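Local atomic coordinates of putative polyketide cyclase (PDB entry 3F7X), a protein that is of unknown function but has a SnoaL-like domain and is possibly a polyketide cyclase, so it may act on a small polyketide-like substrate. Residues A[127-131]-A[132-136]. Residues are numbered along the deposited sequence; the frame is centred on the assembly and turned at random.
With EDO (1,2-ethanediol), chain F; EDO (1,2-ethanediol), chain H.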
loop_
_atom_site.group_PDB
_atom_site.type_symbol
_atom_site.label_atom_id
_atom_site.label_comp_id
_atom_site.label_asym_id
_atom_site.label_seq_id
_atom_site.Cartn_x
_atom_site.Cartn_y
_atom_site.Cartn_z
ATOM N N PHE A 127 -3.247 4.518 -7.458
ATOM C CA PHE A 127 -3.311 4.911 -8.858
ATOM C C PHE A 127 -3.277 6.418 -9.003
ATOM O O PHE A 127 -3.877 7.156 -8.196
ATOM C CB PHE A 127 -4.619 4.430 -9.476
ATOM C CG PHE A 127 -4.809 2.951 -9.446
ATOM C CD1 PHE A 127 -5.369 2.350 -8.350
ATOM C CD2 PHE A 127 -4.414 2.162 -10.493
ATOM C CE1 PHE A 127 -5.531 0.970 -8.299
ATOM C CE2 PHE A 127 -4.584 0.775 -10.454
ATOM C CZ PHE A 127 -5.154 0.190 -9.362
ATOM N N TYR A 128 -2.634 6.888 -10.075
ATOM C CA TYR A 128 -2.796 8.239 -10.599
ATOM C C TYR A 128 -3.421 8.073 -11.977
ATOM O O TYR A 128 -2.975 7.231 -12.764
ATOM C CB TYR A 128 -1.447 8.948 -10.703
ATOM C CG TYR A 128 -1.473 10.260 -11.426
ATOM C CD1 TYR A 128 -2.312 11.290 -11.026
ATOM C CD2 TYR A 128 -0.678 10.467 -12.527
ATOM C CE1 TYR A 128 -2.327 12.502 -11.697
ATOM C CE2 TYR A 128 -0.698 11.695 -13.210
ATOM C CZ TYR A 128 -1.526 12.678 -12.784
ATOM O OH TYR A 128 -1.548 13.884 -13.447
ATOM N N ILE A 129 -4.445 8.868 -12.241
ATOM C CA ILE A 129 -5.247 8.817 -13.451
ATOM C C ILE A 129 -5.204 10.181 -14.118
ATOM O O ILE A 129 -5.379 11.202 -13.466
ATOM C CB ILE A 129 -6.694 8.413 -13.119
ATOM C CG1 ILE A 129 -6.680 6.974 -12.592
ATOM C CG2 ILE A 129 -7.645 8.554 -14.335
ATOM C CD1 ILE A 129 -7.924 6.619 -11.822
ATOM N N HIS A 130 -4.949 10.172 -15.417
ATOM C CA HIS A 130 -4.800 11.406 -16.177
ATOM C C HIS A 130 -5.282 11.169 -17.576
ATOM O O HIS A 130 -4.986 10.145 -18.163
ATOM C CB HIS A 130 -3.342 11.877 -16.145
ATOM C CG HIS A 130 -3.131 13.292 -16.624
ATOM N ND1 HIS A 130 -3.575 14.393 -15.928
ATOM C CD2 HIS A 130 -2.456 13.780 -17.696
ATOM C CE1 HIS A 130 -3.207 15.494 -16.561
ATOM N NE2 HIS A 130 -2.546 15.149 -17.645
ATOM N N CYS A 131 -6.078 12.086 -18.103
ATOM C CA CYS A 131 -6.663 11.950 -19.463
ATOM C C CYS A 131 -7.372 10.656 -19.655
ATOM O O CYS A 131 -7.334 10.045 -20.721
ATOM C CB CYS A 131 -5.637 12.044 -20.568
ATOM S SG CYS A 131 -5.068 13.607 -20.590
ATOM N N GLY A 132 -8.067 10.212 -18.618
ATOM C CA GLY A 132 -8.873 9.013 -18.675
ATOM C C GLY A 132 -8.119 7.689 -18.737
ATOM O O GLY A 132 -8.715 6.669 -18.987
ATOM N N LYS A 133 -6.823 7.697 -18.439
ATOM C CA LYS A 133 -5.992 6.491 -18.407
ATOM C C LYS A 133 -5.273 6.387 -17.066
ATOM O O LYS A 133 -5.018 7.384 -16.405
ATOM C CB LYS A 133 -4.934 6.521 -19.521
ATOM C CG LYS A 133 -5.507 6.506 -20.917
ATOM C CD LYS A 133 -6.196 5.167 -21.221
ATOM C CE LYS A 133 -6.793 5.226 -22.612
ATOM N NZ LYS A 133 -5.758 5.775 -23.529
ATOM N N ILE A 134 -4.906 5.172 -16.721
ATOM C CA ILE A 134 -4.093 4.915 -15.540
ATOM C C ILE A 134 -2.644 5.271 -15.913
ATOM O O ILE A 134 -2.035 4.617 -16.768
ATOM C CB ILE A 134 -4.230 3.465 -15.079
ATOM C CG1 ILE A 134 -5.653 3.218 -14.527
ATOM C CG2 ILE A 134 -3.136 3.114 -14.037
ATOM C CD1 ILE A 134 -6.011 1.744 -14.370
ATOM N N ALA A 135 -2.097 6.302 -15.255
ATOM C CA ALA A 135 -0.756 6.824 -15.500
ATOM C C ALA A 135 0.275 6.354 -14.477
ATOM O O ALA A 135 1.476 6.493 -14.707
ATOM C CB ALA A 135 -0.767 8.364 -15.577
ATOM N N ARG A 136 -0.182 5.831 -13.337
ATOM C CA ARG A 136 0.686 5.209 -12.358
ATOM C C ARG A 136 -0.088 4.120 -11.632
ATOM O O ARG A 136 -1.245 4.338 -11.235
ATOM C CB ARG A 136 1.238 6.207 -11.339
ATOM C CG ARG A 136 2.045 5.537 -10.207
ATOM C CD ARG A 136 2.663 6.535 -9.286
ATOM N NE ARG A 136 1.757 7.468 -8.641
ATOM C CZ ARG A 136 1.091 7.255 -7.519
ATOM N NH1 ARG A 136 1.095 6.065 -6.936
ATOM N NH2 ARG A 136 0.384 8.223 -7.000
HETATM C C1 EDO F . 0.545 11.426 -8.595
HETATM O O1 EDO F . 1.149 10.915 -7.443
HETATM C C2 EDO F . 1.616 11.339 -9.662
HETATM O O2 EDO F . 1.850 9.974 -10.057
HETATM C C1 EDO H . -8.258 12.681 -14.848
HETATM O O1 EDO H . -8.557 12.175 -16.172
HETATM C C2 EDO H . -9.533 13.142 -14.158
HETATM O O2 EDO H . -9.206 13.781 -12.925
#
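The F127 ring meets I134 at its edge: CG2 of I134 lies near the ring plane, 3.9 Å from CD2 of F127. The Y128 ring touches A135 obliquely, with Y128 CD2 3.7 Å from A135 CB. Over one face of Y128 lies a 1,2-ethanediol, probably from the crystallisation liquor. The same diol sits at the edge of the R136 guanidinium, which grips it twice: R136 NE hydrogen-bonds its O2 at 2.9 Å and R136 NH2 its O1. Y128 CG is anti to the backbone N (chi1 171°), which lays the ring beside A135. With an alanine here the ring is gone, and A135 CB would probably lose its apolar neighbour and the diol the ring face it lies on. R136 NH1 also forms a salt bridge with E97 of the second subunit. F127, I129 and I134 reach helix 22-35 on the other side of the sheet. Y128 O accepts two hydrogen bonds, from A135 N at 2.8 Å and from R136 N at 3.2 Å; both residues face Y128, a classic beta bulge. H130 and K133 pair through two backbone hydrogen bonds, and G132, with positive phi, fits the tight turn between them. This is a beta hairpin with a type I' turn, joining strands 118-130 and 133-141 of the SnoaL-like fold.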